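Local coordinates for glycoside hydrolase family 16 protein (Bacteroides ovatus, PDB 7KR6) that is an endo-glucanase that probably hydrolyses O-glycosidic bonds in mixed-linkage beta-glucans, at residues H71-K76 and V82-A87; V165-H170 and L208-D213; G194-Y199 and N263-W268; F220-S223 and Y227-D230. The protein carries 1 engineered substitution. All coordinates share one frame; numbering follows the deposited sequence.

Interaction 1 of 4, residues H71-K76 and V82-A87; sequences HVSVGK and VLILTA
V82 pairs with G75 close to the turn of an antiparallel beta hairpin formed by strands 72-77 and 80-90, an element of the beta-jelly roll of family 16 glycoside hydrolases. Two backbone bonds define this hydrogen-bonded pair, V82 N to G75 O at 2.9 Å and G75 N to V82 O at 3.0 Å.

L83 faces V74 in a non-hydrogen-bonded pair. Its CG lies anti to the backbone N (chi1 175°), which leads CD1 back to the hairpin partner and sets it 3.8 Å from V72 CG1. The two side chains meet at a slant, on the face that also carries V74 and L85.

I84 restores the hydrogen-bonded pattern with S73: I84 N reaches S73 O at 2.6 Å, and S73 N returns to I84 O. On this other face, the side of the I84 chain runs past the serine hydroxyl, its CB 3.6 Å from S73 OG.

L85 then lies beside V72, both chains pointing the same way, with L85 CD2 4.0 Å from V72 CG2. L85 is also covered by F236 of strand 232-240.

T86 N closes the series with a nearly straight bond (174°) to H71 O. T86 OG1 is hydrogen-bonded to N263 of the neighbouring strand 261-271. A water bridges the strands, donating to T86 OG1 and to I84 O and lying 2.9 Å from S73 OG.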
# COMPACT_ATOMS: atom_id res chain seq x y z
N HIS A 71 -5.72 5.88 -29.25
CA HIS A 71 -5.35 6.79 -28.14
C HIS A 71 -3.86 6.70 -27.84
O HIS A 71 -3.44 7.16 -26.75
CB HIS A 71 -6.31 6.53 -26.98
CG HIS A 71 -7.66 7.08 -27.28
ND1 HIS A 71 -8.61 6.38 -28.05
CD2 HIS A 71 -8.24 8.26 -26.97
CE1 HIS A 71 -9.71 7.11 -28.17
NE2 HIS A 71 -9.51 8.26 -27.52
N VAL A 72 -3.10 6.08 -28.73
CA VAL A 72 -1.62 6.13 -28.71
C VAL A 72 -1.20 6.82 -30.00
O VAL A 72 -1.63 6.36 -31.10
CB VAL A 72 -1.00 4.72 -28.60
CG1 VAL A 72 0.50 4.83 -28.51
CG2 VAL A 72 -1.57 3.95 -27.41
N SER A 73 -0.34 7.83 -29.88
CA SER A 73 0.20 8.52 -31.07
C SER A 73 1.61 9.03 -30.80
O SER A 73 2.05 9.12 -29.62
CB SER A 73 -0.74 9.59 -31.55
OG SER A 73 -0.73 10.70 -30.68
N VAL A 74 2.33 9.35 -31.88
CA VAL A 74 3.61 10.09 -31.80
C VAL A 74 3.41 11.45 -32.47
O VAL A 74 2.86 11.47 -33.61
CB VAL A 74 4.79 9.28 -32.39
CG1 VAL A 74 6.01 10.15 -32.53
CG2 VAL A 74 5.11 8.08 -31.50
N GLY A 75 3.76 12.54 -31.80
CA GLY A 75 3.42 13.88 -32.31
C GLY A 75 4.30 14.95 -31.73
O GLY A 75 5.26 14.64 -31.04
N LYS A 76 3.97 16.20 -32.02
CA LYS A 76 4.81 17.33 -31.59
C LYS A 76 4.29 17.80 -30.24
O LYS A 76 3.05 17.77 -30.04
CB LYS A 76 4.74 18.44 -32.64
N VAL A 82 7.30 13.40 -29.38
CA VAL A 82 6.98 12.65 -28.12
C VAL A 82 5.96 11.56 -28.40
O VAL A 82 5.09 11.65 -29.30
CB VAL A 82 6.45 13.63 -27.04
CG1 VAL A 82 7.44 14.72 -26.78
CG2 VAL A 82 5.10 14.19 -27.41
N LEU A 83 5.98 10.53 -27.58
CA LEU A 83 4.87 9.57 -27.49
C LEU A 83 3.71 10.25 -26.73
O LEU A 83 3.94 10.81 -25.66
CB LEU A 83 5.35 8.30 -26.78
CG LEU A 83 4.28 7.24 -26.50
CD1 LEU A 83 3.84 6.54 -27.78
CD2 LEU A 83 4.81 6.24 -25.47
N ILE A 84 2.49 10.11 -27.23
CA ILE A 84 1.29 10.74 -26.62
C ILE A 84 0.29 9.64 -26.28
O ILE A 84 -0.22 8.93 -27.16
CB ILE A 84 0.66 11.80 -27.53
CG1 ILE A 84 1.70 12.79 -28.04
CG2 ILE A 84 -0.47 12.52 -26.83
CD1 ILE A 84 1.16 13.70 -29.13
N LEU A 85 0.02 9.48 -24.98
CA LEU A 85 -1.14 8.69 -24.54
C LEU A 85 -2.27 9.66 -24.19
O LEU A 85 -2.09 10.51 -23.27
CB LEU A 85 -0.76 7.84 -23.33
CG LEU A 85 0.52 7.02 -23.49
CD1 LEU A 85 0.87 6.31 -22.20
CD2 LEU A 85 0.41 6.02 -24.64
N THR A 86 -3.40 9.48 -24.85
CA THR A 86 -4.56 10.41 -24.72
C THR A 86 -5.72 9.72 -24.05
O THR A 86 -6.24 8.73 -24.55
CB THR A 86 -5.00 10.92 -26.09
OG1 THR A 86 -3.86 11.56 -26.67
CG2 THR A 86 -6.18 11.87 -25.92
N ALA A 87 -6.16 10.27 -22.92
CA ALA A 87 -7.39 9.84 -22.24
C ALA A 87 -8.53 10.77 -22.68
O ALA A 87 -8.31 11.97 -22.76
CB ALA A 87 -7.21 9.88 -20.76
O HOH W 1 -2.47 9.87 -28.51

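Interaction 2 of 4, residues V165-H170 and L208-D213; sequences VNTAIH and LTISID. With G2F (2-deoxy-2-fluoro-alpha-D-glucopyranose), chain C.
While I169 packs its side chain onto L208, the next residue along the strand, H170, presents a flat group to the bound sugar. One face of the imidazole carries the fluorine of 2-deoxy-2-fluoroglucose: F2 stands 3.3 Å above the ring plane and over its centre, so its distances to the five ring atoms differ little. H170 ND1 is hydrogen-bonded to H178 NE2, and the planes of the two histidine rings lie about 20° apart; the bond to H178 limits how far the imidazole can turn in the glycan pocket.

Residues alternating with H170 point into the core between the two sheets of the beta-jelly roll sandwich. The axes of strands 165-170 and 208-212 approach to 9.4 Å and run nearly antiparallel, at 161°. This spacing is too wide for backbone pairing, and no hydrogen bond links the segments; the contact is made by three pairs of side chains.

I169 and L208 meet at an angle, with I169 CG2 3.8 Å from L208 CD1. F228 also touches I169, and I222 touches L208.

In the middle, T167 and I210 lie alongside, running in opposing senses, with T167 OG1 3.4 Å from I210 CD1. A chi1 of -178° swings this hydroxyl opposite the backbone N, on the side of I210, yet it is not left without a polar partner, since T167 OG1 is hydrogen-bonded to D146 O on strand 144-150.

V165 and I212 approach tip to tip: I212 CD1 touches both branches of the valine, 3.9 Å from V165 CG2 and 4.0 Å from V165 CG1.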
# COMPACT_ATOMS: atom_id res chain seq x y z
N VAL A 165 4.02 10.44 -5.25
CA VAL A 165 4.44 9.36 -6.14
C VAL A 165 4.37 8.05 -5.38
O VAL A 165 4.75 7.98 -4.21
CB VAL A 165 5.86 9.59 -6.67
CG1 VAL A 165 6.31 8.42 -7.52
CG2 VAL A 165 5.95 10.88 -7.46
N ASN A 166 3.97 7.02 -6.10
CA ASN A 166 3.89 5.64 -5.60
C ASN A 166 4.88 4.81 -6.41
O ASN A 166 4.94 4.99 -7.62
CB ASN A 166 2.46 5.16 -5.75
CG ASN A 166 1.63 5.60 -4.54
OD1 ASN A 166 1.23 6.78 -4.41
ND2 ASN A 166 1.41 4.65 -3.64
N THR A 167 5.65 3.99 -5.76
CA THR A 167 6.50 3.00 -6.45
C THR A 167 6.24 1.65 -5.78
O THR A 167 5.92 1.61 -4.57
CB THR A 167 7.95 3.47 -6.44
OG1 THR A 167 8.73 2.52 -7.17
CG2 THR A 167 8.50 3.57 -5.04
N ALA A 168 6.38 0.54 -6.50
CA ALA A 168 5.96 -0.75 -5.97
C ALA A 168 6.67 -1.89 -6.70
O ALA A 168 7.03 -1.72 -7.87
CB ALA A 168 4.48 -0.96 -6.04
N ILE A 169 6.73 -3.03 -6.03
CA ILE A 169 7.06 -4.31 -6.71
C ILE A 169 5.96 -5.31 -6.37
O ILE A 169 5.47 -5.34 -5.21
CB ILE A 169 8.49 -4.84 -6.42
CG1 ILE A 169 8.81 -4.95 -4.92
CG2 ILE A 169 9.54 -4.01 -7.14
CD1 ILE A 169 10.14 -5.65 -4.63
N HIS A 170 5.61 -6.14 -7.33
CA HIS A 170 4.62 -7.23 -7.18
C HIS A 170 5.27 -8.53 -7.67
O HIS A 170 5.97 -8.51 -8.67
CB HIS A 170 3.38 -6.95 -7.99
CG HIS A 170 2.68 -5.68 -7.67
ND1 HIS A 170 1.45 -5.66 -7.04
CD2 HIS A 170 3.01 -4.40 -7.94
CE1 HIS A 170 1.05 -4.41 -6.94
NE2 HIS A 170 1.98 -3.61 -7.48
N LEU A 208 16.76 -2.30 -6.34
CA LEU A 208 16.02 -1.48 -7.31
C LEU A 208 15.93 -0.08 -6.71
O LEU A 208 15.37 0.02 -5.61
CB LEU A 208 14.63 -2.08 -7.49
CG LEU A 208 14.58 -3.42 -8.20
CD1 LEU A 208 13.18 -3.98 -8.13
CD2 LEU A 208 15.03 -3.31 -9.66
N THR A 209 16.52 0.92 -7.34
CA THR A 209 16.50 2.29 -6.79
C THR A 209 15.83 3.20 -7.78
O THR A 209 16.28 3.30 -8.93
CB THR A 209 17.90 2.79 -6.47
OG1 THR A 209 18.40 1.92 -5.47
CG2 THR A 209 17.88 4.25 -6.04
N ILE A 210 14.74 3.83 -7.36
CA ILE A 210 13.99 4.82 -8.14
C ILE A 210 14.50 6.23 -7.84
O ILE A 210 14.64 6.56 -6.64
CB ILE A 210 12.47 4.67 -7.87
CG1 ILE A 210 11.90 3.32 -8.35
CG2 ILE A 210 11.75 5.78 -8.57
CD1 ILE A 210 12.10 2.17 -7.40
N SER A 211 14.77 7.00 -8.90
CA SER A 211 15.09 8.44 -8.82
C SER A 211 14.10 9.27 -9.62
O SER A 211 13.58 8.80 -10.66
CB SER A 211 16.54 8.73 -9.23
OG SER A 211 17.48 7.97 -8.48
N ILE A 212 13.91 10.52 -9.21
CA ILE A 212 13.03 11.48 -9.89
C ILE A 212 13.85 12.77 -9.99
O ILE A 212 14.27 13.29 -8.94
CB ILE A 212 11.67 11.65 -9.17
CG1 ILE A 212 10.95 10.31 -9.06
CG2 ILE A 212 10.81 12.67 -9.87
CD1 ILE A 212 9.80 10.31 -8.08
N ASP A 213 14.09 13.18 -11.22
CA ASP A 213 14.99 14.31 -11.54
C ASP A 213 16.31 14.15 -10.80
O ASP A 213 16.78 15.14 -10.19
CB ASP A 213 14.28 15.61 -11.22
CG ASP A 213 13.14 15.97 -12.16
OD1 ASP A 213 13.19 15.55 -13.30
OD2 ASP A 213 12.25 16.73 -11.73
C1 G2F C . 1.57 -2.60 -11.05
C2 G2F C . 0.25 -3.28 -10.87
C3 G2F C . -0.55 -3.28 -12.16
C4 G2F C . -0.75 -1.85 -12.59
C5 G2F C . 0.67 -1.25 -12.81
C6 G2F C . 0.73 0.17 -13.34
O3 G2F C . -1.78 -3.97 -11.97
O4 G2F C . -1.58 -1.85 -13.80
O5 G2F C . 1.47 -1.28 -11.61
O6 G2F C . -0.12 1.05 -12.51
F2 G2F C . 0.48 -4.57 -10.32

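Interaction 3 of 4, residues G194-Y199 and N263-W268; sequences GNYHTY and NMYIDW
Y196 and Y265 supply the closest approach here, a van der Waals contact between a phenol and the base of another tyrosine side chain on the surface of the beta-jelly roll. The hydroxyl Y196 OH comes to 3.2 Å from Y265 CB, and ring atom Y196 CE2 lies 3.8 Å from the same carbon. Y196 CG stands opposite its own carbonyl carbon (chi1 -72°), which carries the phenol toward 263-268. The side chains cross at about a right angle, and the Y265 ring leads away from Y196, so the touch is at Y265 CB.

Two further carbon-to-carbon contacts follow. D267 offers its CB, 3.9 Å from Y196 CE2, with the carboxylate plane 54° from that of the phenol. At the other end T198 CG2 reaches W268 CH2 at 4.2 Å, a looser touch.

Among polar interactions, no hydrogen bond spans the two segments. Y196 OH is instead hydrogen-bonded to D77 OD2, a bond that holds the hydroxyl end of the phenol near Y265 CB. Within segment 263-268, N263 ND2 donates to Y265 OH at 2.9 Å; the bond is nearly straight, 173°, and ties the hydroxyl of Y265 to its own strand.

In the fold, strand 112-117 pairs with both strand 197-203 and strand 261-271. The contact bridges across it: Y196 also touches S115 and K117 of that strand, besides K80 and V82 of strand 80-90 on the far side of strand 261-271.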
# COMPACT_ATOMS: atom_id res chain seq x y z
N GLY A 194 3.40 21.09 -16.23
CA GLY A 194 3.61 21.43 -17.66
C GLY A 194 5.05 21.26 -18.12
O GLY A 194 5.34 21.71 -19.24
N ASN A 195 5.91 20.61 -17.33
CA ASN A 195 7.31 20.33 -17.72
C ASN A 195 7.56 18.82 -17.70
O ASN A 195 6.80 18.07 -17.06
CB ASN A 195 8.33 21.02 -16.82
CG ASN A 195 8.25 22.53 -16.91
OD1 ASN A 195 8.29 23.20 -15.89
ND2 ASN A 195 8.13 23.07 -18.12
N TYR A 196 8.60 18.42 -18.41
CA TYR A 196 9.08 17.01 -18.43
C TYR A 196 9.95 16.80 -17.21
O TYR A 196 10.70 17.69 -16.79
CB TYR A 196 9.83 16.72 -19.73
CG TYR A 196 8.90 16.65 -20.91
CD1 TYR A 196 8.41 17.80 -21.53
CD2 TYR A 196 8.49 15.44 -21.43
CE1 TYR A 196 7.55 17.72 -22.62
CE2 TYR A 196 7.54 15.35 -22.45
CZ TYR A 196 7.12 16.50 -23.09
OH TYR A 196 6.24 16.43 -24.12
N HIS A 197 9.85 15.60 -16.63
CA HIS A 197 10.68 15.16 -15.49
C HIS A 197 11.27 13.78 -15.81
O HIS A 197 10.67 13.03 -16.59
CB HIS A 197 9.88 15.16 -14.18
CG HIS A 197 9.32 16.50 -13.84
ND1 HIS A 197 10.00 17.39 -13.03
CD2 HIS A 197 8.17 17.09 -14.21
CE1 HIS A 197 9.28 18.50 -12.93
NE2 HIS A 197 8.16 18.36 -13.66
N THR A 198 12.43 13.50 -15.28
CA THR A 198 13.16 12.26 -15.58
C THR A 198 12.86 11.27 -14.45
O THR A 198 13.10 11.60 -13.26
CB THR A 198 14.66 12.50 -15.70
OG1 THR A 198 14.80 13.40 -16.81
CG2 THR A 198 15.42 11.22 -15.99
N TYR A 199 12.39 10.10 -14.83
CA TYR A 199 12.10 8.97 -13.92
C TYR A 199 13.16 7.92 -14.24
O TYR A 199 13.22 7.51 -15.39
CB TYR A 199 10.66 8.48 -14.11
CG TYR A 199 9.66 9.59 -13.83
CD1 TYR A 199 9.24 9.79 -12.54
CD2 TYR A 199 9.23 10.47 -14.81
CE1 TYR A 199 8.39 10.81 -12.21
CE2 TYR A 199 8.38 11.53 -14.50
CZ TYR A 199 7.95 11.68 -13.19
OH TYR A 199 7.08 12.69 -12.84
N ASN A 263 -3.61 14.46 -22.08
CA ASN A 263 -2.42 13.77 -22.63
C ASN A 263 -1.37 13.51 -21.56
O ASN A 263 -1.14 14.32 -20.66
CB ASN A 263 -1.73 14.62 -23.68
CG ASN A 263 -2.55 14.73 -24.95
OD1 ASN A 263 -3.40 13.88 -25.22
ND2 ASN A 263 -2.24 15.75 -25.75
N MET A 264 -0.75 12.35 -21.66
CA MET A 264 0.54 12.04 -21.01
C MET A 264 1.57 11.96 -22.13
O MET A 264 1.28 11.34 -23.14
CB MET A 264 0.40 10.71 -20.28
CG MET A 264 1.67 10.09 -19.82
SD MET A 264 1.26 8.52 -18.98
CE MET A 264 2.87 7.94 -18.49
N TYR A 265 2.72 12.59 -21.95
CA TYR A 265 3.77 12.72 -22.98
C TYR A 265 5.07 12.06 -22.53
O TYR A 265 5.58 12.34 -21.41
CB TYR A 265 4.06 14.19 -23.25
CG TYR A 265 2.89 15.05 -23.65
CD1 TYR A 265 2.50 15.16 -24.97
CD2 TYR A 265 2.20 15.81 -22.71
CE1 TYR A 265 1.45 15.98 -25.34
CE2 TYR A 265 1.14 16.63 -23.07
CZ TYR A 265 0.80 16.75 -24.40
OH TYR A 265 -0.25 17.55 -24.77
N ILE A 266 5.67 11.23 -23.39
CA ILE A 266 7.00 10.61 -23.14
C ILE A 266 7.94 11.10 -24.26
O ILE A 266 7.70 10.77 -25.43
CB ILE A 266 6.95 9.08 -23.03
CG1 ILE A 266 5.96 8.58 -21.97
CG2 ILE A 266 8.32 8.55 -22.70
CD1 ILE A 266 4.52 8.47 -22.41
N ASP A 267 8.92 11.89 -23.88
CA ASP A 267 9.85 12.52 -24.87
C ASP A 267 10.84 11.47 -25.32
O ASP A 267 11.23 11.48 -26.52
CB ASP A 267 10.61 13.68 -24.25
CG ASP A 267 11.36 14.55 -25.25
OD1 ASP A 267 11.21 14.29 -26.46
OD2 ASP A 267 12.05 15.47 -24.80
N TRP A 268 11.25 10.60 -24.42
CA TRP A 268 12.30 9.59 -24.71
C TRP A 268 12.35 8.58 -23.58
O TRP A 268 11.89 8.86 -22.46
CB TRP A 268 13.69 10.23 -24.96
CG TRP A 268 14.20 11.17 -23.91
CD1 TRP A 268 14.23 12.54 -24.00
CD2 TRP A 268 14.79 10.85 -22.65
NE1 TRP A 268 14.80 13.07 -22.89
CE2 TRP A 268 15.18 12.06 -22.05
CE3 TRP A 268 15.06 9.65 -21.97
CZ2 TRP A 268 15.78 12.14 -20.80
CZ3 TRP A 268 15.64 9.72 -20.73
CH2 TRP A 268 15.99 10.94 -20.15

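Interaction 4 of 4, residues F220-S223 and Y227-D230; sequences FDIS and YFHD
I222 and F228 cross at about a right angle, and the neighbouring H229 turns its ring to the isoleucine's carbonyl; in the beta-jelly roll the contact joins the two ends of the turn that follows strand 215-221, ahead of strand 232-240. I222 points its side chain toward 227-230. Its CG1 sits between the backbone N and the carbonyl carbon (chi1 56°), which leaves both ends of the branched chain facing F228: I222 CD1 lies 3.7 Å from F228 CB and 3.6 Å from F228 O, while I222 CG2 is 4.0 Å from F228 CD2. The contact is thus made mostly at the root of the phenylalanine, with CG2 also grazing the near ring atom, while the rest of the ring continues away from I222.

H229 meets the same residue from its polar side. H229 NE2 donates to I222 O at 2.9 Å; the acceptor lies at the ring edge, 3° out of the imidazole plane, although the nitrogen is tilted 31° from the carbonyl plane and the bond is bent. The second ring nitrogen, ND1, is hydrogen-bonded to Y109 OH, so both nitrogens are held and the ring's rotation is fixed.

Just beside this bond 220-223 turns sharply. D221 OD1 accepts from S223 N at 3.0 Å, an Asx turn, and from S223 OG at 2.7 Å, so one carboxylate oxygen is gripped twice.

On the inner side, the loop lies against strands 207-212 and 164-171. W203 donates its indole N-H to F228 O, joining the loop to the sheet of strands 197-203 and 207-212, while the F228 side chain reaches strand 164-171 of the other.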
# COMPACT_ATOMS: atom_id res chain seq x y z
N PHE A 220 14.20 -0.68 -3.13
CA PHE A 220 13.74 -2.03 -2.75
C PHE A 220 14.93 -2.98 -2.77
O PHE A 220 15.68 -3.03 -3.75
CB PHE A 220 12.66 -2.53 -3.70
CG PHE A 220 11.42 -1.69 -3.80
CD1 PHE A 220 10.44 -1.81 -2.82
CD2 PHE A 220 11.21 -0.86 -4.87
CE1 PHE A 220 9.27 -1.09 -2.90
CE2 PHE A 220 10.03 -0.13 -4.94
CZ PHE A 220 9.07 -0.27 -3.97
N ASP A 221 15.06 -3.76 -1.71
CA ASP A 221 16.03 -4.88 -1.60
C ASP A 221 15.49 -6.07 -2.37
O ASP A 221 14.44 -6.58 -1.99
CB ASP A 221 16.23 -5.23 -0.14
CG ASP A 221 17.17 -6.40 0.11
OD1 ASP A 221 17.78 -6.90 -0.83
OD2 ASP A 221 17.32 -6.71 1.29
N ILE A 222 16.19 -6.52 -3.40
CA ILE A 222 15.75 -7.72 -4.16
C ILE A 222 16.78 -8.84 -4.06
O ILE A 222 16.63 -9.79 -4.86
CB ILE A 222 15.49 -7.36 -5.63
CG1 ILE A 222 16.69 -6.70 -6.34
CG2 ILE A 222 14.22 -6.50 -5.74
CD1 ILE A 222 16.66 -6.76 -7.85
N SER A 223 17.79 -8.68 -3.22
CA SER A 223 18.90 -9.67 -3.09
C SER A 223 18.34 -11.09 -2.99
O SER A 223 18.91 -11.98 -3.67
CB SER A 223 19.81 -9.34 -1.91
OG SER A 223 19.06 -9.31 -0.71
N TYR A 227 12.15 -12.99 -8.18
CA TYR A 227 11.36 -12.48 -9.31
C TYR A 227 12.01 -11.30 -10.07
O TYR A 227 11.40 -10.87 -11.10
CB TYR A 227 9.97 -12.11 -8.80
CG TYR A 227 9.18 -13.34 -8.41
CD1 TYR A 227 9.27 -13.89 -7.14
CD2 TYR A 227 8.41 -13.98 -9.37
CE1 TYR A 227 8.56 -15.04 -6.82
CE2 TYR A 227 7.70 -15.14 -9.07
CZ TYR A 227 7.80 -15.68 -7.80
OH TYR A 227 7.12 -16.83 -7.50
N PHE A 228 13.20 -10.81 -9.66
CA PHE A 228 13.78 -9.59 -10.26
C PHE A 228 15.19 -9.77 -10.77
O PHE A 228 16.03 -8.89 -10.67
CB PHE A 228 13.64 -8.45 -9.24
CG PHE A 228 12.19 -8.21 -8.91
CD1 PHE A 228 11.38 -7.50 -9.79
CD2 PHE A 228 11.62 -8.74 -7.76
CE1 PHE A 228 10.03 -7.34 -9.52
CE2 PHE A 228 10.27 -8.60 -7.51
CZ PHE A 228 9.48 -7.88 -8.39
N HIS A 229 15.42 -10.92 -11.46
CA HIS A 229 16.78 -11.34 -11.88
C HIS A 229 16.76 -11.96 -13.29
O HIS A 229 17.66 -12.78 -13.60
CB HIS A 229 17.39 -12.28 -10.85
CG HIS A 229 17.47 -11.63 -9.51
ND1 HIS A 229 18.46 -10.72 -9.16
CD2 HIS A 229 16.64 -11.72 -8.47
CE1 HIS A 229 18.21 -10.29 -7.94
NE2 HIS A 229 17.12 -10.90 -7.48
N ASP A 230 15.81 -11.52 -14.11
CA ASP A 230 15.65 -11.99 -15.50
C ASP A 230 15.23 -10.77 -16.32
O ASP A 230 14.91 -9.76 -15.71
CB ASP A 230 14.66 -13.16 -15.54
CG ASP A 230 15.22 -14.44 -14.92
OD1 ASP A 230 16.13 -15.07 -15.53
OD2 ASP A 230 14.75 -14.83 -13.84

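Interactions 1 and 3 lie side by side, their centres about 11 Å apart, because strands 80-90 and 261-271 are neighbours: L83 N probably bonds to I266 O, and V82 packs on Y196. Interaction 2, its centre about 16 Å from that of interaction 3, is joined to it through strands 197-203 and 207-212, where D213 meets H197 and T198. The centres of interactions 2 and 4 are about 14 Å apart, with L208 O and F220 N probably bonded. Interaction 1 closes first along the chain, the segments of interactions 2 and 3 alternate, and interaction 4 is nested within interaction 3. Interactions 1 and 4, with centres about 32 Å apart, lie on opposite sides of the chain's centre in a jelly roll whose glycan pocket includes H170 of interaction 2.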